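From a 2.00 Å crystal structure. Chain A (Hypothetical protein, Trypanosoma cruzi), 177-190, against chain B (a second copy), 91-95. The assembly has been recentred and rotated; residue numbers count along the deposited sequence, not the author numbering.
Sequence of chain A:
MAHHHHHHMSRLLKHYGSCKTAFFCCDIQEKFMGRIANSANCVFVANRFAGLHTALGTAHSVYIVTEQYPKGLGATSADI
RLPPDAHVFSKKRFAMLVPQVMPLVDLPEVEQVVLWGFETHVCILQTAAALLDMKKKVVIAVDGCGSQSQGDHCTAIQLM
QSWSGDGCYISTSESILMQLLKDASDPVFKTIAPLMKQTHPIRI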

ATOM      1  N   LEU A 177      13.346   4.017 -17.938  1.00 23.92           N
ATOM      2  CA  LEU A 177      14.143   4.657 -18.968  1.00 21.93           C
ATOM      3  C   LEU A 177      14.552   6.080 -18.562  1.00 23.68           C
ATOM      4  O   LEU A 177      15.735   6.474 -18.691  1.00 21.82           O
ATOM      5  CB  LEU A 177      13.381   4.664 -20.305  1.00 24.75           C
ATOM      6  CG  LEU A 177      13.761   3.607 -21.301  1.00 30.40           C
ATOM      7  CD1 LEU A 177      13.570   2.213 -20.715  1.00 35.89           C
ATOM      8  CD2 LEU A 177      12.988   3.790 -22.605  1.00 29.99           C
ATOM      9  N   MET A 178      13.574   6.863 -18.111  1.00 21.35           N
ATOM     10  CA  MET A 178      13.774   8.287 -17.823  1.00 21.55           C
ATOM     11  C   MET A 178      14.514   8.507 -16.493  1.00 22.35           C
ATOM     12  O   MET A 178      15.263   9.476 -16.364  1.00 22.57           O
ATOM     13  CB  MET A 178      12.419   9.013 -17.854  1.00 20.97           C
ATOM     14  CG  MET A 178      11.735   8.932 -19.220  1.00 26.36           C
ATOM     15  SD  MET A 178      12.688   9.781 -20.469  1.00 30.24           S
ATOM     16  CE  MET A 178      13.730   8.506 -21.191  1.00 48.23           C
ATOM     17  N   GLN A 179      14.417   7.533 -15.577  1.00 21.42           N
ATOM     18  CA  GLN A 179      15.283   7.485 -14.372  1.00 22.68           C
ATOM     19  C   GLN A 179      16.773   7.334 -14.682  1.00 22.29           C
ATOM     20  O   GLN A 179      17.627   7.967 -14.035  1.00 20.21           O
ATOM     21  CB  GLN A 179      14.876   6.360 -13.403  1.00 20.92           C
ATOM     22  CG  GLN A 179      13.596   6.638 -12.640  1.00 22.95           C
ATOM     23  CD  GLN A 179      13.062   5.366 -11.946  1.00 23.13           C
ATOM     24  OE1 GLN A 179      13.817   4.661 -11.317  1.00 25.33           O
ATOM     25  NE2 GLN A 179      11.783   5.078 -12.113  1.00 23.43           N
ATOM     26  N   LEU A 180      17.087   6.503 -15.661  1.00 20.02           N
ATOM     27  CA  LEU A 180      18.473   6.251 -16.034  1.00 20.48           C
ATOM     28  C   LEU A 180      19.059   7.450 -16.754  1.00 21.75           C
ATOM     29  O   LEU A 180      20.255   7.589 -16.755  1.00 21.52           O
ATOM     30  CB  LEU A 180      18.608   5.005 -16.900  1.00 19.70           C
ATOM     31  CG  LEU A 180      18.365   3.719 -16.146  1.00 23.65           C
ATOM     32  CD1 LEU A 180      17.967   2.570 -17.118  1.00 25.70           C
ATOM     33  CD2 LEU A 180      19.602   3.371 -15.271  1.00 27.43           C
ATOM     34  N   LEU A 181      18.232   8.193 -17.505  1.00 20.25           N
ATOM     35  CA  LEU A 181      18.691   9.345 -18.282  1.00 23.65           C
ATOM     36  C   LEU A 181      18.699  10.698 -17.578  1.00 24.20           C
ATOM     37  O   LEU A 181      19.529  11.554 -17.918  1.00 24.10           O
ATOM     38  CB  LEU A 181      17.908   9.480 -19.583  1.00 22.23           C
ATOM     39  CG  LEU A 181      18.417   8.692 -20.790  1.00 27.62           C
ATOM     40  CD1 LEU A 181      18.639   7.212 -20.491  1.00 28.77           C
ATOM     41  CD2 LEU A 181      17.386   8.825 -21.805  1.00 32.34           C
ATOM     42  N   LYS A 182      17.653  10.980 -16.803  1.00 23.36           N
ATOM     43  CA  LYS A 182      17.531  12.199 -15.969  1.00 23.84           C
ATOM     44  C   LYS A 182      17.297  13.568 -16.627  1.00 24.08           C
ATOM     45  O   LYS A 182      16.756  14.466 -15.962  1.00 21.10           O
ATOM     46  CB  LYS A 182      18.669  12.312 -14.923  1.00 27.45           C
ATOM     47  CG  LYS A 182      18.739  11.017 -14.067  1.00 27.41           C
ATOM     48  CD  LYS A 182      19.096  11.199 -12.633  1.00 30.33           C
ATOM     49  CE  LYS A 182      19.010   9.829 -11.845  1.00 29.48           C
ATOM     50  NZ  LYS A 182      17.652   9.053 -11.669  1.00 35.02           N
ATOM     51  N   ASP A 183      17.570  13.697 -17.918  1.00 22.72           N
ATOM     52  CA  ASP A 183      17.615  14.983 -18.573  1.00 22.42           C
ATOM     53  C   ASP A 183      17.531  14.759 -20.104  1.00 22.81           C
ATOM     54  O   ASP A 183      18.228  13.905 -20.659  1.00 25.19           O
ATOM     55  CB  ASP A 183      18.917  15.696 -18.101  1.00 20.44           C
ATOM     56  CG  ASP A 183      19.027  17.145 -18.544  1.00 24.82           C
ATOM     57  OD1 ASP A 183      18.771  17.455 -19.732  1.00 25.83           O
ATOM     58  OD2 ASP A 183      19.536  17.952 -17.738  1.00 29.66           O
ATOM     59  N   ALA A 184      16.651  15.506 -20.785  1.00 23.65           N
ATOM     60  CA  ALA A 184      16.514  15.399 -22.228  1.00 25.72           C
ATOM     61  C   ALA A 184      17.728  15.835 -23.001  1.00 24.92           C
ATOM     62  O   ALA A 184      17.803  15.578 -24.212  1.00 26.96           O
ATOM     63  CB  ALA A 184      15.270  16.204 -22.728  1.00 27.18           C
ATOM     64  N   SER A 185      18.633  16.571 -22.366  1.00 23.63           N
ATOM     65  CA  SER A 185      19.858  16.955 -23.044  1.00 26.16           C
ATOM     66  C   SER A 185      20.959  15.914 -22.906  1.00 26.00           C
ATOM     67  O   SER A 185      22.033  16.080 -23.470  1.00 26.58           O
ATOM     68  CB  SER A 185      20.351  18.319 -22.564  1.00 28.94           C
ATOM     69  OG  SER A 185      20.996  18.216 -21.316  1.00 30.06           O
ATOM     70  N   ASP A 186      20.702  14.831 -22.184  1.00 24.76           N
ATOM     71  CA  ASP A 186      21.641  13.729 -22.142  1.00 25.17           C
ATOM     72  C   ASP A 186      21.991  13.222 -23.553  1.00 24.31           C
ATOM     73  O   ASP A 186      21.121  13.123 -24.419  1.00 24.94           O
ATOM     74  CB  ASP A 186      21.116  12.579 -21.287  1.00 23.00           C
ATOM     75  CG  ASP A 186      22.155  11.482 -21.110  1.00 22.65           C
ATOM     76  OD1 ASP A 186      22.296  10.607 -22.014  1.00 25.72           O
ATOM     77  OD2 ASP A 186      22.795  11.453 -20.053  1.00 25.59           O
ATOM     78  N   PRO A 187      23.292  12.984 -23.816  1.00 25.94           N
ATOM     79  CA  PRO A 187      23.681  12.534 -25.176  1.00 28.42           C
ATOM     80  C   PRO A 187      22.876  11.342 -25.766  1.00 30.63           C
ATOM     81  O   PRO A 187      22.852  11.217 -26.974  1.00 31.08           O
ATOM     82  CB  PRO A 187      25.149  12.112 -25.009  1.00 27.54           C
ATOM     83  CG  PRO A 187      25.636  12.849 -23.810  1.00 29.48           C
ATOM     84  CD  PRO A 187      24.441  13.024 -22.902  1.00 24.68           C
ATOM     85  N   VAL A 188      22.390  10.395 -24.955  1.00 30.28           N
ATOM     86  CA  VAL A 188      21.633   9.258 -25.512  1.00 29.39           C
ATOM     87  C   VAL A 188      20.134   9.506 -25.631  1.00 28.76           C
ATOM     88  O   VAL A 188      19.422   8.649 -26.160  1.00 27.05           O
ATOM     89  CB  VAL A 188      21.869   7.881 -24.763  1.00 32.43           C
ATOM     90  CG1 VAL A 188      23.317   7.541 -24.692  1.00 38.05           C
ATOM     91  CG2 VAL A 188      21.332   7.881 -23.377  1.00 28.99           C
ATOM     92  N   PHE A 189      19.618  10.620 -25.103  1.00 26.75           N
ATOM     93  CA  PHE A 189      18.175  10.827 -25.147  1.00 27.37           C
ATOM     94  C   PHE A 189      17.566  10.695 -26.550  1.00 27.82           C
ATOM     95  O   PHE A 189      16.520  10.024 -26.755  1.00 25.50           O
ATOM     96  CB  PHE A 189      17.774  12.172 -24.545  1.00 26.26           C
ATOM     97  CG  PHE A 189      16.308  12.351 -24.469  1.00 28.10           C
ATOM     98  CD1 PHE A 189      15.577  11.754 -23.459  1.00 32.38           C
ATOM     99  CD2 PHE A 189      15.642  13.153 -25.389  1.00 31.08           C
ATOM    100  CE1 PHE A 189      14.182  11.907 -23.406  1.00 31.82           C
ATOM    101  CE2 PHE A 189      14.293  13.278 -25.341  1.00 36.00           C
ATOM    102  CZ  PHE A 189      13.565  12.684 -24.319  1.00 31.52           C
ATOM    103  N   LYS A 190      18.169  11.375 -27.505  1.00 29.48           N
ATOM    104  CA  LYS A 190      17.660  11.330 -28.881  1.00 31.46           C
ATOM    105  C   LYS A 190      17.625   9.924 -29.428  1.00 31.47           C
ATOM    106  O   LYS A 190      16.678   9.535 -30.128  1.00 29.53           O
ATOM    107  CB  LYS A 190      18.513  12.221 -29.790  1.00 34.37           C
ATOM    108  CG  LYS A 190      18.054  12.260 -31.225  1.00 40.16           C
ATOM    109  CD  LYS A 190      16.910  13.271 -31.414  1.00 52.13           C
ATOM    110  CE  LYS A 190      16.461  13.380 -32.889  1.00 51.85           C
ATOM    111  NZ  LYS A 190      15.494  14.515 -32.995  1.00 51.23           N
TER
ATOM    112  N   LYS B  91      13.271  24.159 -18.787  1.00 23.26           N
ATOM    113  CA  LYS B  91      14.250  23.101 -18.477  1.00 24.22           C
ATOM    114  C   LYS B  91      14.257  21.959 -19.512  1.00 22.44           C
ATOM    115  O   LYS B  91      13.249  21.640 -20.134  1.00 24.41           O
ATOM    116  CB  LYS B  91      13.996  22.486 -17.081  1.00 23.20           C
ATOM    117  CG  LYS B  91      12.616  21.733 -16.990  1.00 22.10           C
ATOM    118  CD  LYS B  91      12.278  21.300 -15.575  1.00 22.57           C
ATOM    119  CE  LYS B  91      11.072  20.323 -15.470  1.00 23.73           C
ATOM    120  NZ  LYS B  91      11.168  19.090 -16.328  1.00 23.56           N
ATOM    121  N   LYS B  92      15.362  21.223 -19.490  1.00 24.69           N
ATOM    122  CA  LYS B  92      15.493  19.927 -20.104  1.00 24.49           C
ATOM    123  C   LYS B  92      15.707  18.825 -19.057  1.00 24.18           C
ATOM    124  O   LYS B  92      15.412  17.681 -19.338  1.00 21.27           O
ATOM    125  CB  LYS B  92      16.638  19.943 -21.109  1.00 28.34           C
ATOM    126  CG  LYS B  92      16.307  20.874 -22.293  1.00 32.89           C
ATOM    127  CD  LYS B  92      17.102  20.516 -23.516  1.00 37.24           C
ATOM    128  CE  LYS B  92      16.818  21.495 -24.669  1.00 46.37           C
ATOM    129  NZ  LYS B  92      17.418  22.855 -24.381  1.00 53.65           N
ATOM    130  N   ARG B  93      16.177  19.174 -17.854  1.00 23.52           N
ATOM    131  CA  ARG B  93      16.245  18.217 -16.740  1.00 23.06           C
ATOM    132  C   ARG B  93      14.818  17.767 -16.356  1.00 23.84           C
ATOM    133  O   ARG B  93      13.866  18.555 -16.458  1.00 23.13           O
ATOM    134  CB  ARG B  93      16.932  18.856 -15.537  1.00 24.01           C
ATOM    135  CG  ARG B  93      17.205  17.869 -14.377  1.00 22.19           C
ATOM    136  CD  ARG B  93      17.592  18.553 -13.103  1.00 28.13           C
ATOM    137  NE  ARG B  93      18.759  19.401 -13.264  1.00 36.75           N
ATOM    138  CZ  ARG B  93      19.564  19.789 -12.277  1.00 42.91           C
ATOM    139  NH1 ARG B  93      19.339  19.416 -11.008  1.00 45.91           N
ATOM    140  NH2 ARG B  93      20.551  20.626 -12.554  1.00 37.32           N
ATOM    141  N   PHE B  94      14.630  16.496 -15.976  1.00 21.98           N
ATOM    142  CA  PHE B  94      13.257  16.040 -15.701  1.00 23.15           C
ATOM    143  C   PHE B  94      12.823  16.601 -14.334  1.00 23.48           C
ATOM    144  O   PHE B  94      11.792  17.277 -14.231  1.00 26.52           O
ATOM    145  CB  PHE B  94      13.137  14.526 -15.788  1.00 23.80           C
ATOM    146  CG  PHE B  94      13.479  13.978 -17.138  1.00 22.14           C
ATOM    147  CD1 PHE B  94      13.053  14.620 -18.290  1.00 25.93           C
ATOM    148  CD2 PHE B  94      14.263  12.858 -17.253  1.00 19.13           C
ATOM    149  CE1 PHE B  94      13.417  14.148 -19.545  1.00 27.27           C
ATOM    150  CE2 PHE B  94      14.544  12.302 -18.481  1.00 19.86           C
ATOM    151  CZ  PHE B  94      14.172  12.998 -19.651  1.00 27.29           C
ATOM    152  N   ALA B  95      13.687  16.467 -13.340  1.00 21.86           N
ATOM    153  CA  ALA B  95      13.465  17.159 -12.031  1.00 22.92           C
ATOM    154  C   ALA B  95      13.460  18.695 -12.160  1.00 24.02           C
ATOM    155  O   ALA B  95      14.232  19.277 -12.926  1.00 27.29           O
ATOM    156  CB  ALA B  95      14.473  16.710 -11.017  1.00 22.25           C
TER
HETATM  157  O   HOH W   1      15.980  14.646 -13.397  1.00 19.42           O

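This is a small contact between two copies of one protein, in which a single backbone bridge joins the loop that follows a helix in chain A to an irregular segment of chain B, while the ring of Phe94(B) packs against the other chain. The bridge pairs Asp183(A) with Arg93(B), whose CA atoms lie 4.0 Å apart. Two hydrogen bonds define it: Phe94(B) N donates to Lys182(A) O at 2.9 Å, and Ala184(A) N donates to Lys92(B) O, also at 2.9 Å. Their N-H...O angles, 169° and 164°, are nearly linear. Lys182(A), with positive phi (71°), is the first residue to leave the helix, and its carbonyl also accepts from water 1 (O to Lys182(A) O, 2.7 Å), which in turn accepts from Ala95(B) N at 2.9 Å.

Phe94(B) has the largest covered area, 121 Å². Asp183(A) N lies over one face of its ring, 3.4 Å from Phe94(B) CE2, while Met178(A) O and Phe189(A) CE1 approach the edge; Phe189(A) CE1 is 3.9 Å from Phe94(B) CZ. Met178(A) SD lies 3.6 Å from Phe94(B) CZ and 4.4 Å from the centroid of that ring, the line to the centroid running 47° off the ring normal, an oblique approach.

Asp183(A) OD1 is 3.4 Å from Lys92(B) O, but two acceptors cannot bond. Asp183(A) OD1 accepts from Ser185(A) N and from Ser185(A) OG, each at 2.8 Å, within the type I turn from Asp183(A) to Asp186(A).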